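Type-iv like pilin ttha1219 (Thermus thermophilus, PDB 5G23) is a type IV pilin-like protein that resembles type II secretion pseudopilins and is probably linked to natural competence and DNA uptake. Local coordinates at residues B[177-182]-B[222-227]; B[63-68]-B[88-93]; B[81-86]-B[145-150]; B[114-119]-B[132-137]; B[70-75]-B[160-165]. All coordinates share one frame; numbering follows the deposited sequence.

Contact 1 (B[177-182]-B[222-227]); sequences ALYLLA and RAEKLW
W227 lays its indole over L178. Of the residues here, these two have the most surface buried by the contact. L178 CB sits 3.6 Å from the centroid of the W227 six-membered ring and only 10° off the ring normal, so this is a CH-pi contact over the face. W227 CG lies between the backbone N and the carbonyl carbon (chi1 71°), and the indole leans across to strand 173-184. L180, next along on the same side of the sheet as L178, brings CG to the indole's edge, with CD1 3.6 Å from W227 CH2. L178 and L180 also touch helix 44-61, at L60 and T52, and W227 touches A53 of it.

On the opposite side of the sheet, with L181, E224 and L226, lies Y179. The hydroxyl OH donates to E224 OE1 at 2.7 Å, on the anti lone pair of that oxygen. The ring and carboxylate planes are 72° apart. E224 has further partners: OE1 also takes the amide of G196, and OE2 bonds T198.

The backbones run antiparallel, with six hydrogen bonds. L178 N to W227 O is 2.9 Å and nearly straight. L178, L180 and A182 form hydrogen-bonded pairs with W227, K225 and A223. This is regular antiparallel pairing of strands 173-184 and 221-230, at the edge of a sheet whose inner face packs on the N-terminal helix, as in the pilin fold.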
# COMPACT_ATOMS: atom_id res chain seq x y z
N ALA B 177 15.08 -2.18 8.66
CA ALA B 177 14.08 -2.27 9.69
C ALA B 177 13.40 -0.92 9.82
O ALA B 177 14.06 0.12 9.98
CB ALA B 177 14.69 -2.66 11.01
N LEU B 178 12.08 -0.93 9.76
CA LEU B 178 11.28 0.26 9.89
C LEU B 178 10.36 0.17 11.11
O LEU B 178 9.86 -0.92 11.43
CB LEU B 178 10.45 0.47 8.63
CG LEU B 178 11.37 0.74 7.44
CD1 LEU B 178 11.51 -0.56 6.70
CD2 LEU B 178 10.78 1.76 6.55
N TYR B 179 10.23 1.29 11.82
CA TYR B 179 9.42 1.37 13.03
C TYR B 179 8.54 2.60 12.99
O TYR B 179 9.00 3.67 12.69
CB TYR B 179 10.33 1.42 14.28
CG TYR B 179 9.58 1.66 15.55
CD1 TYR B 179 9.02 0.61 16.26
CD2 TYR B 179 9.43 2.97 16.06
CE1 TYR B 179 8.31 0.82 17.43
CE2 TYR B 179 8.74 3.20 17.25
CZ TYR B 179 8.21 2.11 17.95
OH TYR B 179 7.50 2.34 19.04
N LEU B 180 7.25 2.41 13.33
CA LEU B 180 6.33 3.48 13.52
C LEU B 180 5.66 3.36 14.91
O LEU B 180 5.32 2.24 15.37
CB LEU B 180 5.23 3.43 12.45
CG LEU B 180 5.62 3.86 11.05
CD1 LEU B 180 4.54 3.45 10.06
CD2 LEU B 180 5.82 5.38 11.06
N LEU B 181 5.56 4.51 15.59
CA LEU B 181 4.72 4.67 16.79
C LEU B 181 3.71 5.74 16.46
O LEU B 181 4.06 6.81 15.98
CB LEU B 181 5.55 5.06 17.97
CG LEU B 181 4.83 5.36 19.24
CD1 LEU B 181 4.21 4.13 19.85
CD2 LEU B 181 5.78 6.01 20.25
N ALA B 182 2.44 5.46 16.74
CA ALA B 182 1.39 6.41 16.50
C ALA B 182 0.44 6.40 17.68
O ALA B 182 0.33 5.43 18.43
CB ALA B 182 0.63 6.14 15.21
N ARG B 222 -2.06 4.17 22.01
CA ARG B 222 -0.83 4.03 21.23
C ARG B 222 -0.70 2.66 20.63
O ARG B 222 -1.14 1.67 21.23
CB ARG B 222 0.39 4.36 22.04
CG ARG B 222 0.60 5.83 22.17
CD ARG B 222 1.79 6.26 23.04
NE ARG B 222 1.81 7.72 22.90
CZ ARG B 222 1.02 8.59 23.56
NH1 ARG B 222 0.34 8.23 24.65
NH2 ARG B 222 0.98 9.86 23.18
N ALA B 223 -0.16 2.62 19.41
CA ALA B 223 0.17 1.34 18.75
C ALA B 223 1.48 1.55 17.96
O ALA B 223 1.81 2.67 17.59
CB ALA B 223 -0.91 0.92 17.81
N GLU B 224 2.20 0.47 17.81
CA GLU B 224 3.50 0.51 17.11
C GLU B 224 3.66 -0.65 16.18
O GLU B 224 2.94 -1.65 16.25
CB GLU B 224 4.64 0.54 18.12
CG GLU B 224 4.76 -0.82 18.88
CD GLU B 224 5.77 -0.85 19.99
OE1 GLU B 224 6.50 0.17 20.23
OE2 GLU B 224 5.79 -1.90 20.70
N LYS B 225 4.60 -0.52 15.24
CA LYS B 225 4.84 -1.57 14.36
C LYS B 225 6.31 -1.54 13.95
O LYS B 225 6.82 -0.51 13.59
CB LYS B 225 3.96 -1.53 13.13
CG LYS B 225 3.98 -2.88 12.41
CD LYS B 225 3.07 -2.85 11.22
CE LYS B 225 3.13 -4.15 10.45
NZ LYS B 225 2.42 -5.21 11.21
N LEU B 226 6.94 -2.70 14.05
CA LEU B 226 8.29 -2.94 13.50
C LEU B 226 8.17 -3.94 12.35
O LEU B 226 7.58 -5.00 12.52
CB LEU B 226 9.22 -3.52 14.55
CG LEU B 226 10.64 -3.92 14.13
CD1 LEU B 226 11.46 -2.70 13.82
CD2 LEU B 226 11.31 -4.73 15.20
N TRP B 227 8.79 -3.63 11.20
CA TRP B 227 8.82 -4.57 10.11
C TRP B 227 10.17 -4.54 9.39
O TRP B 227 10.82 -3.50 9.38
CB TRP B 227 7.60 -4.40 9.21
CG TRP B 227 7.54 -3.17 8.35
CD1 TRP B 227 7.65 -3.18 7.04
CD2 TRP B 227 7.24 -1.83 8.71
NE1 TRP B 227 7.52 -1.94 6.53
CE2 TRP B 227 7.26 -1.08 7.55
CE3 TRP B 227 7.03 -1.17 9.94
CZ2 TRP B 227 7.04 0.29 7.54
CZ3 TRP B 227 6.73 0.18 9.94
CH2 TRP B 227 6.76 0.93 8.74

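Contact 2 (B[63-68]-B[88-93]); sequences VGYRLT and LCEAGM
Two loops are tied by a shared glutamate: Y65 and R66 of one both bind E90 of the other. One loop follows helix 44-61 and the other follows strand 82-88. Y65 and R66 come from two directions, and both use OE1. Y65 OH donates to E90 OE1 at 2.7 Å, on the syn side and 25° out of the carboxylate plane. R66 NH1 forms a salt bridge with E90 OE1 at 3.0 Å, although its hydrogen bond is weak. The guanidinium and carboxylate planes stand 90° apart.

Y65 and R66 are the central residues of a type II beta turn from G64 to L67. The turn puts both side chains toward segment 88-93 and lets R66 CG rest over the centre of the Y65 ring. Y65 O, also in the turn, accepts from L88 N at 2.9 Å. L88 then places CD2 over one face of the R66 guanidinium and 3.9 Å from R66 CB.

M93 reaches Y65 tip to tip, bent at chi3 (46°), with CE 3.9 Å from Y65 CZ. Its SD lies obliquely to the ring, 5.4 Å from the centroid, in a Met-aromatic contact. The second subunit packs here too: its Y65 touches E90 and its M93 touches M93.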
# COMPACT_ATOMS: atom_id res chain seq x y z
N VAL B 63 14.26 -1.03 -4.19
CA VAL B 63 15.33 -0.03 -4.29
C VAL B 63 16.59 -0.69 -4.76
O VAL B 63 16.98 -1.72 -4.25
CB VAL B 63 15.46 0.74 -2.96
CG1 VAL B 63 16.69 1.58 -2.98
CG2 VAL B 63 14.25 1.65 -2.79
N GLY B 64 17.24 -0.09 -5.77
CA GLY B 64 18.45 -0.60 -6.30
C GLY B 64 18.26 -1.47 -7.53
O GLY B 64 19.20 -1.81 -8.18
N TYR B 65 17.02 -1.80 -7.87
CA TYR B 65 16.72 -2.76 -8.94
C TYR B 65 17.30 -2.32 -10.25
O TYR B 65 16.98 -1.23 -10.74
CB TYR B 65 15.22 -2.91 -9.09
CG TYR B 65 14.81 -3.95 -10.10
CD1 TYR B 65 15.00 -5.30 -9.82
CD2 TYR B 65 14.25 -3.59 -11.29
CE1 TYR B 65 14.62 -6.28 -10.73
CE2 TYR B 65 13.88 -4.55 -12.22
CZ TYR B 65 14.06 -5.89 -11.93
OH TYR B 65 13.72 -6.82 -12.85
N ARG B 66 18.20 -3.14 -10.76
CA ARG B 66 18.95 -2.96 -12.00
C ARG B 66 19.60 -1.60 -12.09
O ARG B 66 19.72 -1.06 -13.18
CB ARG B 66 18.06 -3.31 -13.21
CG ARG B 66 17.54 -4.75 -13.17
CD ARG B 66 16.60 -5.11 -14.30
NE ARG B 66 17.14 -4.73 -15.60
CZ ARG B 66 16.43 -4.64 -16.73
NH1 ARG B 66 15.13 -4.96 -16.76
NH2 ARG B 66 17.02 -4.24 -17.83
N LEU B 67 20.05 -1.04 -10.96
CA LEU B 67 20.55 0.32 -10.90
C LEU B 67 22.05 0.35 -10.78
O LEU B 67 22.64 -0.47 -10.12
CB LEU B 67 19.96 1.06 -9.69
CG LEU B 67 20.05 2.57 -9.67
CD1 LEU B 67 19.04 3.16 -10.62
CD2 LEU B 67 19.82 3.16 -8.32
N THR B 68 22.68 1.31 -11.44
CA THR B 68 24.06 1.69 -11.17
C THR B 68 24.04 3.07 -10.55
O THR B 68 23.25 3.94 -10.95
CB THR B 68 24.88 1.74 -12.51
OG1 THR B 68 25.37 0.45 -12.79
CG2 THR B 68 26.06 2.68 -12.45
N LEU B 88 15.52 1.22 -11.27
CA LEU B 88 15.22 1.22 -12.67
C LEU B 88 13.84 0.64 -12.90
O LEU B 88 13.48 -0.37 -12.35
CB LEU B 88 16.20 0.36 -13.44
CG LEU B 88 16.04 0.46 -14.97
CD1 LEU B 88 16.50 1.81 -15.48
CD2 LEU B 88 16.80 -0.65 -15.70
N CYS B 89 13.05 1.31 -13.69
CA CYS B 89 11.74 0.79 -14.04
C CYS B 89 11.76 -0.22 -15.18
O CYS B 89 12.27 0.09 -16.21
CB CYS B 89 10.86 1.97 -14.40
SG CYS B 89 10.30 2.81 -12.96
N GLU B 90 11.14 -1.39 -14.98
CA GLU B 90 10.84 -2.41 -16.03
C GLU B 90 9.31 -2.37 -16.24
O GLU B 90 8.54 -2.45 -15.27
CB GLU B 90 11.23 -3.84 -15.58
CG GLU B 90 11.03 -5.06 -16.55
CD GLU B 90 11.95 -6.28 -16.17
OE1 GLU B 90 12.75 -6.03 -15.21
OE2 GLU B 90 11.94 -7.45 -16.76
N ALA B 91 8.88 -2.24 -17.48
CA ALA B 91 7.44 -2.22 -17.78
C ALA B 91 6.66 -3.38 -17.13
O ALA B 91 7.17 -4.50 -17.04
CB ALA B 91 7.22 -2.24 -19.28
N GLY B 92 5.45 -3.10 -16.66
CA GLY B 92 4.51 -4.12 -16.23
C GLY B 92 4.61 -4.49 -14.76
O GLY B 92 3.68 -5.12 -14.22
N MET B 93 5.70 -4.12 -14.11
CA MET B 93 5.99 -4.58 -12.72
C MET B 93 5.41 -3.67 -11.64
O MET B 93 4.80 -4.15 -10.69
CB MET B 93 7.52 -4.82 -12.53
CG MET B 93 7.97 -6.23 -12.99
SD MET B 93 9.73 -6.74 -12.89
CE MET B 93 10.28 -6.23 -11.26

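Contact 3 (B[81-86]-B[145-150]); sequences DGVQGW and FRVAYL
D81 lays its carboxylate against the backbone of R146 and V147. OD2 takes the V147 amide at 2.8 Å, on the anti side and 20° out of the carboxylate plane. The same OD2 is 3.2 Å from R146 CA. A chi1 of -64° puts D81 CG beside its own backbone N; carboxylate and amide both meet strand 141-151. The D81 amide gives the second bond, to F145 O at 3.2 Å.

F145 O has two donors. D81 N and R146 NH1 approach it from opposite faces of the carbonyl plane. R146 NH1 is at 3.3 Å, with the oxygen close to the guanidinium plane. The rest of this guanidinium is held by the backbone, through E211 O and, weakly, L210 O.

Next to these bonds F145 and V83 make looser contacts. F145 turns its ring edge to D81 O, with CD2 3.3 Å from that oxygen. V83 CG1 is also at the edge of this ring, 4.4 Å from F145 CZ, and equally far from V147 CG2. These side chains join the seven-stranded sheet, through strand 82-88, to the four-stranded sheet.

D81 is buried, and its other oxygen, OD1, is met by R157 in a salt bridge and by the S77 amide. A buried carboxylate with these partners probably stays charged, and R146 close by would add to that effect.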
# COMPACT_ATOMS: atom_id res chain seq x y z
N ASP B 81 13.24 9.86 10.93
CA ASP B 81 14.16 9.48 9.94
C ASP B 81 13.63 9.76 8.57
O ASP B 81 12.41 9.87 8.41
CB ASP B 81 14.53 8.03 10.09
CG ASP B 81 15.25 7.74 11.43
OD1 ASP B 81 15.54 8.71 12.24
OD2 ASP B 81 15.54 6.58 11.68
N GLY B 82 14.55 9.93 7.64
CA GLY B 82 14.20 10.07 6.24
C GLY B 82 14.84 9.00 5.44
O GLY B 82 15.93 8.54 5.79
N VAL B 83 14.15 8.50 4.45
CA VAL B 83 14.73 7.50 3.58
C VAL B 83 14.43 7.88 2.13
O VAL B 83 13.31 8.30 1.82
CB VAL B 83 14.31 6.07 3.94
CG1 VAL B 83 12.85 5.93 4.06
CG2 VAL B 83 14.83 5.10 2.88
N GLN B 84 15.46 7.84 1.31
CA GLN B 84 15.31 7.98 -0.15
C GLN B 84 15.91 6.79 -0.87
O GLN B 84 16.96 6.31 -0.45
CB GLN B 84 15.92 9.27 -0.69
CG GLN B 84 15.53 10.55 0.04
CD GLN B 84 16.48 11.67 -0.29
OE1 GLN B 84 16.33 12.32 -1.32
NE2 GLN B 84 17.55 11.80 0.50
N GLY B 85 15.30 6.39 -1.99
CA GLY B 85 15.76 5.31 -2.80
C GLY B 85 15.47 5.45 -4.29
O GLY B 85 14.58 6.18 -4.69
N TRP B 86 16.27 4.79 -5.11
CA TRP B 86 16.10 4.88 -6.59
C TRP B 86 16.15 3.46 -7.15
O TRP B 86 16.74 2.53 -6.54
CB TRP B 86 17.18 5.77 -7.19
CG TRP B 86 17.13 7.17 -6.76
CD1 TRP B 86 16.53 8.20 -7.42
CD2 TRP B 86 17.67 7.73 -5.55
NE1 TRP B 86 16.63 9.35 -6.68
CE2 TRP B 86 17.35 9.09 -5.54
CE3 TRP B 86 18.37 7.18 -4.46
CZ2 TRP B 86 17.71 9.93 -4.50
CZ3 TRP B 86 18.78 8.01 -3.45
CH2 TRP B 86 18.42 9.40 -3.46
N PHE B 145 9.28 7.62 13.69
CA PHE B 145 9.57 6.89 12.46
C PHE B 145 11.07 6.68 12.50
O PHE B 145 11.83 7.59 12.69
CB PHE B 145 9.15 7.60 11.15
CG PHE B 145 9.49 6.88 9.89
CD1 PHE B 145 9.12 5.58 9.67
CD2 PHE B 145 10.14 7.54 8.84
CE1 PHE B 145 9.45 4.92 8.47
CE2 PHE B 145 10.49 6.90 7.62
CZ PHE B 145 10.09 5.59 7.44
N ARG B 146 11.44 5.40 12.48
CA ARG B 146 12.87 5.00 12.60
C ARG B 146 13.17 4.05 11.49
O ARG B 146 12.33 3.15 11.12
CB ARG B 146 13.19 4.31 13.95
CG ARG B 146 12.90 5.12 15.17
CD ARG B 146 13.86 6.31 15.26
NE ARG B 146 13.67 6.93 16.57
CZ ARG B 146 12.86 7.95 16.80
NH1 ARG B 146 12.16 8.52 15.81
NH2 ARG B 146 12.67 8.37 18.06
N VAL B 147 14.39 4.15 10.90
CA VAL B 147 14.84 3.17 9.91
C VAL B 147 16.28 2.79 10.28
O VAL B 147 17.10 3.66 10.46
CB VAL B 147 14.88 3.77 8.50
CG1 VAL B 147 15.31 2.76 7.47
CG2 VAL B 147 13.48 4.34 8.12
N ALA B 148 16.53 1.51 10.42
CA ALA B 148 17.86 0.96 10.63
C ALA B 148 18.17 0.03 9.44
O ALA B 148 17.27 -0.31 8.67
CB ALA B 148 17.90 0.15 11.90
N TYR B 149 19.44 -0.31 9.28
CA TYR B 149 19.83 -1.17 8.21
C TYR B 149 20.78 -2.28 8.68
O TYR B 149 21.55 -2.12 9.65
CB TYR B 149 20.46 -0.36 7.06
CG TYR B 149 21.75 0.31 7.40
CD1 TYR B 149 21.75 1.59 7.92
CD2 TYR B 149 23.01 -0.26 7.05
CE1 TYR B 149 22.93 2.23 8.19
CE2 TYR B 149 24.19 0.41 7.28
CZ TYR B 149 24.11 1.67 7.83
OH TYR B 149 25.27 2.32 8.11
N LEU B 150 20.75 -3.38 7.96
CA LEU B 150 21.54 -4.55 8.32
C LEU B 150 22.69 -4.65 7.35
O LEU B 150 22.50 -4.78 6.14
CB LEU B 150 20.68 -5.81 8.26
CG LEU B 150 21.36 -7.14 8.61
CD1 LEU B 150 21.99 -7.11 10.01
CD2 LEU B 150 20.37 -8.25 8.50

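Contact 4 (B[114-119]-B[132-137]); sequences GALRWG and NPVLGG
A classic beta bulge interrupts the hairpin of strands 115-122 and 132-134. V134 and L135 both face L116. L116 O accepts from V134 N at 2.9 Å and, more weakly, from L135 N at 3.3 Å. L116 N in turn gives to L135 O. Beyond the bulge W118 and N132 form a hydrogen-bonded pair, with W118 N to N132 O at 2.9 Å.

V134 carries most of the apolar packing. Its two methyls part: CG1 meets L116 CD2 at 4.0 Å, and CG2 meets W118 CB at 3.6 Å. The L116 and V134 side chains lie side by side and point the same way.

N132 crosses W118 obliquely, with its amide plane 41° from the indole. N132 ND2 is 3.9 Å from W118 CE3 and also makes a weak bond to W118 O, which N132 N already holds.

At the other end G136 and G137 pass close to G114 and A115. A115 CB is 3.7 Å from G137 N, and G137 N bonds weakly to G114 O.

The hairpin forms one margin of the seven-stranded sheet. L116 and L135 both rest on T52 of helix 44-61, and they also touch strand 141-151, at F145 and V142. W118 and V134 pack on R58 and L51 of the second subunit.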
# COMPACT_ATOMS: atom_id res chain seq x y z
N GLY B 114 4.11 15.35 12.91
CA GLY B 114 3.20 14.24 13.30
C GLY B 114 2.61 13.46 12.14
O GLY B 114 1.69 12.65 12.34
N ALA B 115 3.08 13.71 10.90
CA ALA B 115 2.64 13.00 9.68
C ALA B 115 3.80 12.34 8.91
O ALA B 115 4.85 12.96 8.76
CB ALA B 115 1.92 13.95 8.74
N LEU B 116 3.59 11.10 8.47
CA LEU B 116 4.45 10.48 7.57
C LEU B 116 4.00 10.90 6.15
O LEU B 116 2.85 10.80 5.84
CB LEU B 116 4.39 8.95 7.75
CG LEU B 116 5.23 8.08 6.81
CD1 LEU B 116 6.71 8.24 7.03
CD2 LEU B 116 4.82 6.62 6.98
N ARG B 117 4.96 11.30 5.34
CA ARG B 117 4.76 11.73 3.97
C ARG B 117 5.66 11.03 2.96
O ARG B 117 6.70 10.49 3.30
CB ARG B 117 4.96 13.23 3.89
CG ARG B 117 3.99 14.06 4.72
CD ARG B 117 4.19 15.55 4.40
NE ARG B 117 3.24 16.39 5.09
CZ ARG B 117 3.33 16.73 6.39
NH1 ARG B 117 4.37 16.29 7.14
NH2 ARG B 117 2.40 17.47 6.96
N TRP B 118 5.20 11.00 1.72
CA TRP B 118 5.86 10.33 0.65
C TRP B 118 6.04 11.21 -0.55
O TRP B 118 5.14 12.07 -0.87
CB TRP B 118 4.99 9.13 0.22
CG TRP B 118 5.49 8.40 -1.01
CD1 TRP B 118 6.70 7.74 -1.19
CD2 TRP B 118 4.79 8.27 -2.25
NE1 TRP B 118 6.76 7.17 -2.43
CE2 TRP B 118 5.62 7.48 -3.11
CE3 TRP B 118 3.53 8.68 -2.70
CZ2 TRP B 118 5.25 7.18 -4.42
CZ3 TRP B 118 3.14 8.34 -4.04
CH2 TRP B 118 4.02 7.61 -4.86
N GLY B 119 7.13 11.04 -1.27
CA GLY B 119 7.23 11.62 -2.63
C GLY B 119 7.98 10.77 -3.63
O GLY B 119 8.64 9.79 -3.25
N ASN B 132 3.17 14.14 -0.20
CA ASN B 132 1.94 13.34 -0.30
C ASN B 132 1.68 12.68 1.04
O ASN B 132 2.55 12.08 1.63
CB ASN B 132 2.01 12.26 -1.34
CG ASN B 132 2.13 12.82 -2.74
OD1 ASN B 132 1.25 13.52 -3.20
ND2 ASN B 132 3.25 12.54 -3.42
N PRO B 133 0.47 12.86 1.56
CA PRO B 133 0.24 12.27 2.89
C PRO B 133 0.25 10.75 2.88
O PRO B 133 -0.21 10.14 1.92
CB PRO B 133 -1.17 12.74 3.27
CG PRO B 133 -1.56 13.79 2.25
CD PRO B 133 -0.64 13.70 1.07
N VAL B 134 0.80 10.13 3.89
CA VAL B 134 0.61 8.70 4.02
C VAL B 134 -0.28 8.44 5.23
O VAL B 134 -1.34 7.84 5.11
CB VAL B 134 1.99 7.97 4.21
CG1 VAL B 134 1.81 6.45 4.38
CG2 VAL B 134 2.83 8.21 2.96
N LEU B 135 0.14 8.92 6.39
CA LEU B 135 -0.49 8.62 7.65
C LEU B 135 -0.23 9.85 8.56
O LEU B 135 0.90 10.28 8.70
CB LEU B 135 0.22 7.35 8.29
CG LEU B 135 -0.33 6.89 9.65
CD1 LEU B 135 -1.73 6.40 9.56
CD2 LEU B 135 0.50 5.77 10.23
N GLY B 136 -1.26 10.29 9.26
CA GLY B 136 -1.11 11.12 10.41
C GLY B 136 -1.30 12.60 10.12
O GLY B 136 -1.78 12.96 9.09
N GLY B 137 -0.86 13.42 11.07
CA GLY B 137 -0.94 14.89 10.98
C GLY B 137 -2.37 15.38 11.33
O GLY B 137 -2.76 16.50 10.98

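Contact 5 (B[70-75]-B[160-165]); sequences QALVLS and QAVNLR
Strands 70-75 and 160-165 run antiparallel at 165°, their axes 4.6 Å apart, and four backbone bonds join them. L74 N to Q160 O is 2.8 Å and almost straight, at 178°. A71 N to V162 O is equally short. Between Q70 and L72 the register slips by one.

L72 and V162 cross obliquely, with CB to CB at 4.1 Å and L72 CD2 near V162 CG2. The slip is a classic beta bulge, in which A71 and L72 both face V162. It sits within the seven-stranded antiparallel sheet, where strand 69-75 lies between strands 160-165 and 82-88. A71 CB turns to L164 and meets its CG at 3.8 Å.

On the face of Q70, V73, A161 and N163, Q70 crosses N163 obliquely. Their amide planes are only 14° apart. N163 ND2 is 3.5 Å from Q70 CB, and Q70 NE2 reaches A161 CB at 3.7 Å. V73 CG2 meets the same methyl at 4.2 Å.

L72 and L74 lie on the inner face, with V83 beside them. L74 also touches V147 and Y149 of strand 141-151, and Q160 shares Y149 with it.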
# COMPACT_ATOMS: atom_id res chain seq x y z
N GLN B 70 23.83 5.75 -7.11
CA GLN B 70 23.32 5.95 -5.77
C GLN B 70 21.91 5.36 -5.69
O GLN B 70 21.04 5.70 -6.48
CB GLN B 70 23.31 7.43 -5.39
CG GLN B 70 22.97 7.62 -3.93
CD GLN B 70 23.15 9.03 -3.44
OE1 GLN B 70 22.41 9.94 -3.83
NE2 GLN B 70 24.07 9.20 -2.52
N ALA B 71 21.73 4.43 -4.77
CA ALA B 71 20.52 3.63 -4.69
C ALA B 71 19.70 3.92 -3.46
O ALA B 71 18.51 3.74 -3.49
CB ALA B 71 20.89 2.14 -4.74
N LEU B 72 20.34 4.36 -2.38
CA LEU B 72 19.68 4.55 -1.11
C LEU B 72 20.40 5.62 -0.33
O LEU B 72 21.67 5.64 -0.28
CB LEU B 72 19.67 3.25 -0.32
CG LEU B 72 18.91 3.25 0.99
CD1 LEU B 72 17.44 3.15 0.75
CD2 LEU B 72 19.38 2.11 1.90
N VAL B 73 19.63 6.48 0.31
CA VAL B 73 20.17 7.40 1.31
C VAL B 73 19.31 7.35 2.52
O VAL B 73 18.10 7.59 2.46
CB VAL B 73 20.24 8.86 0.80
CG1 VAL B 73 20.76 9.77 1.89
CG2 VAL B 73 21.17 9.00 -0.38
N LEU B 74 19.94 7.06 3.67
CA LEU B 74 19.28 7.06 4.97
C LEU B 74 19.72 8.26 5.78
O LEU B 74 20.92 8.50 5.85
CB LEU B 74 19.60 5.81 5.76
CG LEU B 74 19.18 4.56 5.03
CD1 LEU B 74 19.69 3.32 5.79
CD2 LEU B 74 17.68 4.46 4.89
N SER B 75 18.75 9.00 6.33
CA SER B 75 18.99 10.27 7.09
C SER B 75 18.30 10.25 8.44
O SER B 75 17.25 10.85 8.59
CB SER B 75 18.39 11.46 6.29
OG SER B 75 19.06 11.49 5.04
N GLN B 160 23.72 7.08 5.96
CA GLN B 160 24.34 6.14 5.07
C GLN B 160 23.85 6.27 3.67
O GLN B 160 22.65 6.42 3.49
CB GLN B 160 23.90 4.80 5.62
CG GLN B 160 23.89 3.67 4.64
CD GLN B 160 25.26 2.99 4.60
OE1 GLN B 160 26.30 3.66 4.67
NE2 GLN B 160 25.25 1.68 4.62
N ALA B 161 24.76 6.18 2.71
CA ALA B 161 24.38 6.12 1.30
C ALA B 161 24.86 4.83 0.73
O ALA B 161 25.99 4.40 1.01
CB ALA B 161 24.94 7.29 0.51
N VAL B 162 24.05 4.18 -0.07
CA VAL B 162 24.51 2.98 -0.79
C VAL B 162 24.69 3.31 -2.25
O VAL B 162 23.77 3.83 -2.90
CB VAL B 162 23.51 1.85 -0.69
CG1 VAL B 162 23.98 0.64 -1.49
CG2 VAL B 162 23.30 1.46 0.76
N ASN B 163 25.86 2.95 -2.77
CA ASN B 163 26.20 3.10 -4.20
C ASN B 163 26.37 1.71 -4.84
O ASN B 163 27.03 0.82 -4.28
CB ASN B 163 27.47 3.94 -4.35
CG ASN B 163 27.31 5.35 -3.72
OD1 ASN B 163 28.06 5.73 -2.79
ND2 ASN B 163 26.25 6.07 -4.11
N LEU B 164 25.72 1.51 -5.96
CA LEU B 164 25.82 0.26 -6.67
C LEU B 164 26.79 0.48 -7.83
O LEU B 164 26.61 1.35 -8.67
CB LEU B 164 24.46 -0.20 -7.15
CG LEU B 164 23.46 -0.35 -6.02
CD1 LEU B 164 22.16 -0.98 -6.52
CD2 LEU B 164 24.06 -1.19 -4.92
N ARG B 165 27.83 -0.30 -7.85
CA ARG B 165 28.88 -0.20 -8.88
C ARG B 165 28.92 -1.52 -9.59
O ARG B 165 28.47 -2.55 -9.05
CB ARG B 165 30.22 0.13 -8.26
CG ARG B 165 30.16 1.49 -7.55
CD ARG B 165 31.52 1.98 -7.09
NE ARG B 165 32.58 1.93 -8.11
CZ ARG B 165 32.54 2.44 -9.35
NH1 ARG B 165 31.46 3.05 -9.82
NH2 ARG B 165 33.60 2.30 -10.15

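Contacts 4 and 5 both belong to the seven-stranded sheet, with centres 23 Å apart. Contact 1 belongs to the four-stranded sheet. Contact 3 joins the two sheets and touches the other four contacts. It reaches contact 1 through Y179 N to R146 O, and contact 5 through V73 N to Q84 O, its centre lying 10 Å away. F145 of contact 3 meets L116 of contact 4. Contact 2 lies at the far end, 28 Å from contact 1 between centres, and bonds W86 O through G64 N. G64 and L67 also pack on L164 of contact 5. Contacts 2 and 4 both touch the second subunit.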